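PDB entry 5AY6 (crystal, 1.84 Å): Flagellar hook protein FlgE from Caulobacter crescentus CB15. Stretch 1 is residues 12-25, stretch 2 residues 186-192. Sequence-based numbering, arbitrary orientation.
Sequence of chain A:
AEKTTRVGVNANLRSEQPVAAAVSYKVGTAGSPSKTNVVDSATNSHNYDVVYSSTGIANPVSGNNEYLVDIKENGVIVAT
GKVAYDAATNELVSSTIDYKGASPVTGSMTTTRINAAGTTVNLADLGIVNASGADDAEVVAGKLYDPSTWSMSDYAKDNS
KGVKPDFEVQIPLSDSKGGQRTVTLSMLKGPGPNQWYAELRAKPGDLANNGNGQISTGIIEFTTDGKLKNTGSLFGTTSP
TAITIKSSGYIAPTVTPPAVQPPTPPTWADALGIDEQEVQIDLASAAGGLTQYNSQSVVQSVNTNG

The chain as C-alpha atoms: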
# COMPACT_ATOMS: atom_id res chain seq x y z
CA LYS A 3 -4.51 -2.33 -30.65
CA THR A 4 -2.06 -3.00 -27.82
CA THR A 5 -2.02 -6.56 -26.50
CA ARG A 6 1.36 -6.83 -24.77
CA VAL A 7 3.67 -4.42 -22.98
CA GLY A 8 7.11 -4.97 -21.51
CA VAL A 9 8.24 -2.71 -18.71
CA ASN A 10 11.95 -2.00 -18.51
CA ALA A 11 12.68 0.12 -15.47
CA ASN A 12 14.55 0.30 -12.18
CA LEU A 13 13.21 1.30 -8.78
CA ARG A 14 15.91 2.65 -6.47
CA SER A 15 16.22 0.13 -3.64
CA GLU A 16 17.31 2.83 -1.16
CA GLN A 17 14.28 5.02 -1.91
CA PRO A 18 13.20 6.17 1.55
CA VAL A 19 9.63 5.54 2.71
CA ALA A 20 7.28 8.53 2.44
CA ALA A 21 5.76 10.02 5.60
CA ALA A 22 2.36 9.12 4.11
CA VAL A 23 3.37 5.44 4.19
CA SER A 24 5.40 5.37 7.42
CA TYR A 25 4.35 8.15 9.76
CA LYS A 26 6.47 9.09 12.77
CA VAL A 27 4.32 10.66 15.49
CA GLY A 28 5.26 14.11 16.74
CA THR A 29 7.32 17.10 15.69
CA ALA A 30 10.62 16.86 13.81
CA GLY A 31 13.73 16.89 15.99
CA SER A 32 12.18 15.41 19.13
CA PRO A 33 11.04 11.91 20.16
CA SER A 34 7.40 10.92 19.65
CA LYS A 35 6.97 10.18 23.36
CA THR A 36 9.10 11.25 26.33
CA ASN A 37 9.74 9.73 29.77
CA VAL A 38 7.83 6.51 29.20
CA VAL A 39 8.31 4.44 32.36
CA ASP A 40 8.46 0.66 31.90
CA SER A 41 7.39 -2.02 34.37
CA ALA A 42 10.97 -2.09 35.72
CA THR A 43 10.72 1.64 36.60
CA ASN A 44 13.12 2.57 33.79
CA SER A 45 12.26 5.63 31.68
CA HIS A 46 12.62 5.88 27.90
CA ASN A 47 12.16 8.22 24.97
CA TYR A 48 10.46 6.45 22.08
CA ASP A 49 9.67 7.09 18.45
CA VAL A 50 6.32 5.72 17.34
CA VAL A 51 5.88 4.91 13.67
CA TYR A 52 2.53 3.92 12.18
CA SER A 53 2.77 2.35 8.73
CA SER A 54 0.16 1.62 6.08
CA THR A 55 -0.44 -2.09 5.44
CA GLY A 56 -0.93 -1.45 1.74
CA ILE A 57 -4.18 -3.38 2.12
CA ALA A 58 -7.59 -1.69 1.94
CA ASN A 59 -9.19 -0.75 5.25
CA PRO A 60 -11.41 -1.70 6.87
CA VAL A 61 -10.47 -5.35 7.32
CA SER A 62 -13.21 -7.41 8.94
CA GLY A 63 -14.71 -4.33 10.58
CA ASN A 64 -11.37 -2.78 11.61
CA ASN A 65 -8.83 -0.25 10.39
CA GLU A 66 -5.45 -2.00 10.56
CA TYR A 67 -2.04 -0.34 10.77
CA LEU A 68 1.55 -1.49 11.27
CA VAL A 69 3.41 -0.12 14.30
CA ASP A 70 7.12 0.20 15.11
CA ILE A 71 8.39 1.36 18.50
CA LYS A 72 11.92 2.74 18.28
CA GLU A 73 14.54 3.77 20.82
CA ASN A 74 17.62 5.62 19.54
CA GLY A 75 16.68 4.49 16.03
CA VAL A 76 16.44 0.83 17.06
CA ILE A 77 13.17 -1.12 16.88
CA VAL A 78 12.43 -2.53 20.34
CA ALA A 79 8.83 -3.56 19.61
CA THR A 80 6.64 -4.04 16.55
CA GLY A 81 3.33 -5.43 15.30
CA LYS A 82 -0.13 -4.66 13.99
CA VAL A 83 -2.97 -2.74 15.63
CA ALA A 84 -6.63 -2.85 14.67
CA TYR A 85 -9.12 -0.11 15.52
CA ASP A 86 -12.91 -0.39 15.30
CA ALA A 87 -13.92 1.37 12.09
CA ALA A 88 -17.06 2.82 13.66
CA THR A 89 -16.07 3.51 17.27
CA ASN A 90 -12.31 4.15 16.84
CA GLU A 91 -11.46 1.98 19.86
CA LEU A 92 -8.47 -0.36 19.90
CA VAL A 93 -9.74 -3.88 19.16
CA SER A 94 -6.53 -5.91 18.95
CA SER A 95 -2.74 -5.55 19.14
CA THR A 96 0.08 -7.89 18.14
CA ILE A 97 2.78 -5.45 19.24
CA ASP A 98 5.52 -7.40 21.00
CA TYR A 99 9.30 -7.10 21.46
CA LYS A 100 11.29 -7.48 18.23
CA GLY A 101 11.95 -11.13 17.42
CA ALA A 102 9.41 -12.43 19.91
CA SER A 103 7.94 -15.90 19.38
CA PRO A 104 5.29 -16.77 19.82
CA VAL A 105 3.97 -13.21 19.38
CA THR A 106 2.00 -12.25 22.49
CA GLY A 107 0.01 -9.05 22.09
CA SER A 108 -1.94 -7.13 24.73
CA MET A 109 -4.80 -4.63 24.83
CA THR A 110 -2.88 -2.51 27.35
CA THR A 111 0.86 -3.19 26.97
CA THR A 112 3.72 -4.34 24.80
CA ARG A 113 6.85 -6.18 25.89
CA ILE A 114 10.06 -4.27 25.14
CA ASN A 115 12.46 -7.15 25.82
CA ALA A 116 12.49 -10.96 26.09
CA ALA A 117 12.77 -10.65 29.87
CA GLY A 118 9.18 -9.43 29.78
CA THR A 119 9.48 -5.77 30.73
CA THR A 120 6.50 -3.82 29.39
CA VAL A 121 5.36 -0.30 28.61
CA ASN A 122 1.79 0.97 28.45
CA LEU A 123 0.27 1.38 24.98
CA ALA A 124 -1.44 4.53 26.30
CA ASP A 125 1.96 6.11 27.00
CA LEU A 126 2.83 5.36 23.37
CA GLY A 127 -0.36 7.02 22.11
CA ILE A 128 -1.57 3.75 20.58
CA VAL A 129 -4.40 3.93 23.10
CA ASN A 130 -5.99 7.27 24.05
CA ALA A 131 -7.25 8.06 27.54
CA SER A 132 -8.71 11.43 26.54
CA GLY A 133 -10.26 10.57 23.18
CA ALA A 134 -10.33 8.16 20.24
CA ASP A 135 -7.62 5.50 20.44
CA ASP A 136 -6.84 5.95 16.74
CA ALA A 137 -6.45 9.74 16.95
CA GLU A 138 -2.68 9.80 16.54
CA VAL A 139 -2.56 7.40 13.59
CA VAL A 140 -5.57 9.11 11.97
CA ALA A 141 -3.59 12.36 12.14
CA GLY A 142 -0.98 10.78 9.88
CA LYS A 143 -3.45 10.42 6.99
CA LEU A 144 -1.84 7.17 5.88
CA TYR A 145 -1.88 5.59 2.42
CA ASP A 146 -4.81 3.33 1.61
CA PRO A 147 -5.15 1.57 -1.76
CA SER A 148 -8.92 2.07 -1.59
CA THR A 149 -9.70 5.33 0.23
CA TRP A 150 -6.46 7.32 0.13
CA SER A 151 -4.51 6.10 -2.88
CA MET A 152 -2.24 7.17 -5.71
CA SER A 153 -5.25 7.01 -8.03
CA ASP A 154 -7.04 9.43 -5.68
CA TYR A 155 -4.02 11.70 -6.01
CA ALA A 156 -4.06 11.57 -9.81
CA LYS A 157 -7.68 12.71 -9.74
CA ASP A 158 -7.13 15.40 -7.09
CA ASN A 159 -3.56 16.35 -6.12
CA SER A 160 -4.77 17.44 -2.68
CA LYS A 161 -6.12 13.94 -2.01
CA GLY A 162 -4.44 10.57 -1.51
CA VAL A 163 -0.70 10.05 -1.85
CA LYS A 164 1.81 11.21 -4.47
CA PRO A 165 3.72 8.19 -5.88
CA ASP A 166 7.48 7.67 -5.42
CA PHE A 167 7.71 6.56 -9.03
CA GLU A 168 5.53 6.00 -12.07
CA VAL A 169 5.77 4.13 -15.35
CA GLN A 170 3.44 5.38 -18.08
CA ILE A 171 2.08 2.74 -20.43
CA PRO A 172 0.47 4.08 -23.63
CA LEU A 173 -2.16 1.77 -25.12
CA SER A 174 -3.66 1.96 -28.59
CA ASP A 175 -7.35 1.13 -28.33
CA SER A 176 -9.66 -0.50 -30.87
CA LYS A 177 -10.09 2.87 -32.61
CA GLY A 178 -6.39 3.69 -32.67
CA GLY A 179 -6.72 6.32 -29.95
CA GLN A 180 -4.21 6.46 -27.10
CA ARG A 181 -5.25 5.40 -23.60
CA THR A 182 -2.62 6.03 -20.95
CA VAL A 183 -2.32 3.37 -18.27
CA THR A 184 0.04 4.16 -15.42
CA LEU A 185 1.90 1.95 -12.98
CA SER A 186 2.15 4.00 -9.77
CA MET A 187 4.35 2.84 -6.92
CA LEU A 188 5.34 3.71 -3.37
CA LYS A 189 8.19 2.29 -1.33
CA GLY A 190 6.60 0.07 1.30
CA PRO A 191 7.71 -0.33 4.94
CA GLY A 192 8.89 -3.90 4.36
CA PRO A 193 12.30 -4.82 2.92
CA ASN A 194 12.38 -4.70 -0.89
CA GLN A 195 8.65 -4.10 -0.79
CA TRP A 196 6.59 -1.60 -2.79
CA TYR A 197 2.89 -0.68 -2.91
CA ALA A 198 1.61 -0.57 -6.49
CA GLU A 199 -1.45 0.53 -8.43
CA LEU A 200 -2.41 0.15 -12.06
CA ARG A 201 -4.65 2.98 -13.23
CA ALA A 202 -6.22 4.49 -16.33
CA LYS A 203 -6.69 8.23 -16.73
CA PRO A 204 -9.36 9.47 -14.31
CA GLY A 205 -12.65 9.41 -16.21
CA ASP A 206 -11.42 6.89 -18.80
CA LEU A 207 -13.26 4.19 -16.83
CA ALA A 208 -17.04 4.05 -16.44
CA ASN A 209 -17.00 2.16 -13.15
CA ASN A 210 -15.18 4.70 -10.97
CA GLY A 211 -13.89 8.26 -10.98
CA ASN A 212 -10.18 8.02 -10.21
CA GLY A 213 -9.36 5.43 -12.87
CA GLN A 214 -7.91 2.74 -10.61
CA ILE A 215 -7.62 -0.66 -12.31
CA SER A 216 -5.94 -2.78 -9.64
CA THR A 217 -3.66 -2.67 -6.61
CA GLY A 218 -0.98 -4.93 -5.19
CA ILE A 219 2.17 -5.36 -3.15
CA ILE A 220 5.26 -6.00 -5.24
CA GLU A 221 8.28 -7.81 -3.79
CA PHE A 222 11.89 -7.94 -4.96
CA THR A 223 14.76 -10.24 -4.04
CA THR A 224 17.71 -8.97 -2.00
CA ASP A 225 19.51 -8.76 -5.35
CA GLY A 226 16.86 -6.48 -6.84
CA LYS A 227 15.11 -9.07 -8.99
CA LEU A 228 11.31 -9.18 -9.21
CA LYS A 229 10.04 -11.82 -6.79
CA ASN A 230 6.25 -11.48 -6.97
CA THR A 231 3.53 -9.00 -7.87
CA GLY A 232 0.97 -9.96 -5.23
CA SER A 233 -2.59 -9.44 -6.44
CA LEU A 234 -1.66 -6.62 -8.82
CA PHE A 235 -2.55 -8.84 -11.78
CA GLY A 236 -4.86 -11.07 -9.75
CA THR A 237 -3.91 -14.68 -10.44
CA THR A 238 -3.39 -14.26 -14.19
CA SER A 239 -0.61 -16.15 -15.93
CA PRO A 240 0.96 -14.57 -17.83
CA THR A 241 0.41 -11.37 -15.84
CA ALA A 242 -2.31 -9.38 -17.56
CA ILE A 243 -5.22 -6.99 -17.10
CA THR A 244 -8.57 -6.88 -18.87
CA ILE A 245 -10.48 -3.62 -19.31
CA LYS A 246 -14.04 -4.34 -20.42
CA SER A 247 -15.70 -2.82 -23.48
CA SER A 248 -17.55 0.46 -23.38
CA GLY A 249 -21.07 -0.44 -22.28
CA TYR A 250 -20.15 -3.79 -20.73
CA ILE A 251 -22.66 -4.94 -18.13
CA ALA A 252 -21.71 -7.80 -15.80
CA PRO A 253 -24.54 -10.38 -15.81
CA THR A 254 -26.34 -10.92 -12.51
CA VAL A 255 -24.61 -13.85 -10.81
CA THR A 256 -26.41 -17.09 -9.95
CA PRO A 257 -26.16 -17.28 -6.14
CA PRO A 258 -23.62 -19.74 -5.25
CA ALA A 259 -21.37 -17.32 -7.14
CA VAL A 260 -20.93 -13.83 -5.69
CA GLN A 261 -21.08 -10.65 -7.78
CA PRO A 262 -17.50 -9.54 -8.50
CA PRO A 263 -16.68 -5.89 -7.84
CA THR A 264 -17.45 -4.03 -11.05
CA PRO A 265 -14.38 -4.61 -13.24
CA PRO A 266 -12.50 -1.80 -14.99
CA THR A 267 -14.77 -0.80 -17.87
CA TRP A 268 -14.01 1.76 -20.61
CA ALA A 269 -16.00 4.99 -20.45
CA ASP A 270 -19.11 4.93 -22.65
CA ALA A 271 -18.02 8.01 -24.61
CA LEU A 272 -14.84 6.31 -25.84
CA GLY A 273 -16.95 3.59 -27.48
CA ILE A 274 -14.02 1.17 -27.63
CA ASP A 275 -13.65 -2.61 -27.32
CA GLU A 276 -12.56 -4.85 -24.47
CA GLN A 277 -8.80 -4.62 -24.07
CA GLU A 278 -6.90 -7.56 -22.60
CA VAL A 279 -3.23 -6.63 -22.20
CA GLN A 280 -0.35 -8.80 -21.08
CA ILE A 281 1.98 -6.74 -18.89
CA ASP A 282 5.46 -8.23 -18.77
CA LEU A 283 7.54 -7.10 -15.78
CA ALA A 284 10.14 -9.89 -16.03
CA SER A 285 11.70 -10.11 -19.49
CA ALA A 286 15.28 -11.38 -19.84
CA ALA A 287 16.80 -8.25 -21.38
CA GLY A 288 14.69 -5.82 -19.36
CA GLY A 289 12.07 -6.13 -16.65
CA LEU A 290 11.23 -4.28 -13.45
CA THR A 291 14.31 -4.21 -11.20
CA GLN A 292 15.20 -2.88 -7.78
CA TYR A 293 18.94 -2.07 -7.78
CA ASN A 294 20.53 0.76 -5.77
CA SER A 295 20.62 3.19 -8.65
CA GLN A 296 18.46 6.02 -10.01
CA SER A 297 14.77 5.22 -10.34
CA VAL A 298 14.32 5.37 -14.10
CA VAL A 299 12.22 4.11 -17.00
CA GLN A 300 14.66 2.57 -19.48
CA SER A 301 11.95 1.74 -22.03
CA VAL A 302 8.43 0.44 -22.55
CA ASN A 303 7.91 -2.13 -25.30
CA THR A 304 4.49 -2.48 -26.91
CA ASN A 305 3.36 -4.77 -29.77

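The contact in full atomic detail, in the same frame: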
# COMPACT_ATOMS: atom_id res chain seq x y z
N ASN A 12 13.99 0.59 -13.49
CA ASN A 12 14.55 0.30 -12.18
C ASN A 12 13.92 1.17 -11.11
O ASN A 12 13.69 2.36 -11.32
CB ASN A 12 16.06 0.48 -12.17
CG ASN A 12 16.67 0.13 -10.83
OD1 ASN A 12 16.70 -1.04 -10.44
ND2 ASN A 12 17.16 1.13 -10.11
N LEU A 13 13.65 0.57 -9.96
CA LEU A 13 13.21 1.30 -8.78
C LEU A 13 14.37 1.35 -7.80
O LEU A 13 14.89 0.31 -7.42
CB LEU A 13 11.99 0.64 -8.15
CG LEU A 13 10.79 0.37 -9.05
CD1 LEU A 13 9.81 -0.57 -8.37
CD2 LEU A 13 10.11 1.68 -9.41
N ARG A 14 14.77 2.55 -7.37
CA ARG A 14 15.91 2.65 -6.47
C ARG A 14 15.63 1.94 -5.15
O ARG A 14 14.70 2.29 -4.44
CB ARG A 14 16.28 4.11 -6.19
CG ARG A 14 17.51 4.21 -5.31
CD ARG A 14 18.10 5.60 -5.24
NE ARG A 14 19.30 5.60 -4.40
CZ ARG A 14 19.93 6.70 -3.98
NH1 ARG A 14 19.48 7.90 -4.33
NH2 ARG A 14 21.01 6.59 -3.22
N SER A 15 16.46 0.95 -4.82
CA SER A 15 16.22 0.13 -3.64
C SER A 15 16.31 0.93 -2.34
O SER A 15 15.66 0.59 -1.35
CB SER A 15 17.20 -1.05 -3.59
OG SER A 15 18.52 -0.59 -3.35
N GLU A 16 17.12 2.00 -2.35
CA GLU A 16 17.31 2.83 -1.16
C GLU A 16 16.30 3.97 -1.05
O GLU A 16 16.41 4.79 -0.14
CB GLU A 16 18.72 3.43 -1.12
CG GLU A 16 19.86 2.46 -0.94
CD GLU A 16 21.21 3.16 -0.85
OE1 GLU A 16 21.30 4.38 -1.13
OE2 GLU A 16 22.21 2.46 -0.56
N GLN A 17 15.36 4.04 -1.99
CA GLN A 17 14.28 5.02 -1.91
C GLN A 17 13.66 5.00 -0.52
O GLN A 17 13.15 3.98 -0.08
CB GLN A 17 13.21 4.75 -2.97
CG GLN A 17 11.91 5.51 -2.74
CD GLN A 17 12.01 6.98 -3.08
OE1 GLN A 17 12.32 7.34 -4.21
NE2 GLN A 17 11.75 7.84 -2.10
N PRO A 18 13.74 6.13 0.19
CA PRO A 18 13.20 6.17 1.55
C PRO A 18 11.67 6.21 1.56
O PRO A 18 11.05 6.78 0.65
CB PRO A 18 13.80 7.45 2.14
CG PRO A 18 14.11 8.30 0.96
CD PRO A 18 14.48 7.36 -0.15
N VAL A 19 11.08 5.61 2.58
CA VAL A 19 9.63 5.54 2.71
C VAL A 19 9.03 6.92 2.97
O VAL A 19 9.52 7.67 3.81
CB VAL A 19 9.25 4.59 3.86
CG1 VAL A 19 7.74 4.46 3.95
CG2 VAL A 19 9.89 3.23 3.65
N ALA A 20 7.96 7.25 2.25
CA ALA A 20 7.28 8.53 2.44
C ALA A 20 6.58 8.59 3.80
O ALA A 20 6.14 7.57 4.33
CB ALA A 20 6.29 8.79 1.33
N ALA A 21 6.47 9.79 4.35
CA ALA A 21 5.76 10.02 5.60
C ALA A 21 4.30 9.57 5.51
O ALA A 21 3.70 9.21 6.52
CB ALA A 21 5.83 11.48 5.99
N ALA A 22 3.74 9.58 4.30
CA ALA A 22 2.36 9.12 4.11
C ALA A 22 2.25 7.59 4.13
O ALA A 22 1.15 7.05 4.19
CB ALA A 22 1.81 9.66 2.79
N VAL A 23 3.38 6.90 4.09
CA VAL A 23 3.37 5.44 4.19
C VAL A 23 3.86 4.99 5.56
O VAL A 23 3.28 4.08 6.16
CB VAL A 23 4.23 4.79 3.07
CG1 VAL A 23 4.49 3.33 3.36
CG2 VAL A 23 3.55 4.96 1.72
N SER A 24 4.92 5.62 6.06
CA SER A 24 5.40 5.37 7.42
C SER A 24 5.47 6.69 8.19
O SER A 24 6.37 7.51 7.97
CB SER A 24 6.76 4.69 7.42
OG SER A 24 6.66 3.38 6.89
N TYR A 25 4.53 6.87 9.10
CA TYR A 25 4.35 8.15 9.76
C TYR A 25 4.88 8.16 11.18
O TYR A 25 4.35 7.48 12.06
CB TYR A 25 2.87 8.53 9.74
CG TYR A 25 2.50 9.69 10.63
CD1 TYR A 25 2.91 10.98 10.31
CD2 TYR A 25 1.74 9.50 11.77
CE1 TYR A 25 2.56 12.05 11.12
CE2 TYR A 25 1.39 10.57 12.58
CZ TYR A 25 1.81 11.84 12.25
OH TYR A 25 1.46 12.90 13.06
N SER A 186 1.76 3.07 -10.83
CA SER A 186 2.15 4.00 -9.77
C SER A 186 2.62 3.22 -8.55
O SER A 186 1.96 2.27 -8.12
CB SER A 186 0.99 4.92 -9.40
OG SER A 186 0.59 5.70 -10.52
N MET A 187 3.75 3.62 -7.99
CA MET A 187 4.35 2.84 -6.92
C MET A 187 4.89 3.69 -5.78
O MET A 187 5.36 4.82 -5.97
CB MET A 187 5.47 1.96 -7.49
CG MET A 187 4.95 0.72 -8.21
SD MET A 187 6.22 -0.05 -9.22
CE MET A 187 6.57 1.27 -10.38
N LEU A 188 4.81 3.12 -4.58
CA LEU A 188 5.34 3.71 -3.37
C LEU A 188 6.24 2.70 -2.69
O LEU A 188 5.91 1.51 -2.65
CB LEU A 188 4.21 4.10 -2.41
CG LEU A 188 3.38 5.35 -2.69
CD1 LEU A 188 2.05 5.25 -1.95
CD2 LEU A 188 4.14 6.59 -2.26
N LYS A 189 7.37 3.15 -2.17
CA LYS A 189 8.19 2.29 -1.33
C LYS A 189 7.39 1.88 -0.10
O LYS A 189 6.84 2.73 0.60
CB LYS A 189 9.49 2.99 -0.91
CG LYS A 189 10.43 2.10 -0.12
CD LYS A 189 11.02 1.01 -1.01
CE LYS A 189 11.76 -0.04 -0.20
NZ LYS A 189 10.82 -0.90 0.57
N GLY A 190 7.31 0.58 0.14
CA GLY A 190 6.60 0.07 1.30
C GLY A 190 7.52 -0.01 2.51
O GLY A 190 8.73 0.17 2.39
N PRO A 191 6.94 -0.27 3.69
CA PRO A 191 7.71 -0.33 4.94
C PRO A 191 8.55 -1.60 5.05
O PRO A 191 9.54 -1.62 5.79
CB PRO A 191 6.62 -0.30 6.02
CG PRO A 191 5.41 -0.83 5.36
CD PRO A 191 5.49 -0.42 3.92
N GLY A 192 8.17 -2.64 4.32
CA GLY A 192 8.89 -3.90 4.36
C GLY A 192 10.12 -3.85 3.48
O GLY A 192 10.22 -3.02 2.58
O HOH W 1 6.94 5.49 0.47

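Segments far apart in sequence can pack closely without a single direct hydrogen bond between them, and residues 12-25 and 186-192 of the flagellar hook protein FlgE illustrate how. Val23 lies at the apolar centre. Its CA-to-CB bond points toward the second stretch, and its two methyls have different apolar partners: CG2 lies 4.0 Å from CD1 of Leu188 and CG1 lies 3.9 Å from CD of Pro191, while both lie near the backbone O of Lys189, CG1 at 3.7 Å. One residue earlier than Leu188 in the strand 186-189, Met187 places CE 3.7 Å from CD2 of Leu13, a second apolar pairing between buried side chains.

Between these patches runs Lys189, which gives up more surface to the contact than any other residue. Its aliphatic portion does the packing: CG lies 3.3 Å from the backbone O of Gln17 and 4.0 Å from CG2 of Val19. The charged end leads away and turns back on its own stretch, where NZ donates to O of Gly190 at 3.0 Å and, more weakly, to O of Gly192, also at 3.0 Å. A long amphipathic side chain can thus line an interface with methylenes while its ammonium group is satisfied elsewhere.

The backbones come nearest at Val19 and Lys189, whose CA atoms are 5.4 Å apart, yet a water makes the polar link. It accepts from N of Ala20 at 2.7 Å and donates to O of Lys189 at 2.8 Å, joining two main chains that do not bond directly.

Toward the edge, the first stretch braces itself. A type I turn from Arg14 to Gln17 is closed by N of Gln17 donating to O of Arg14 at 3.1 Å, and on its exposed side NH2 of Arg14 forms a salt bridge with OE1 of Glu16, also at 3.1 Å.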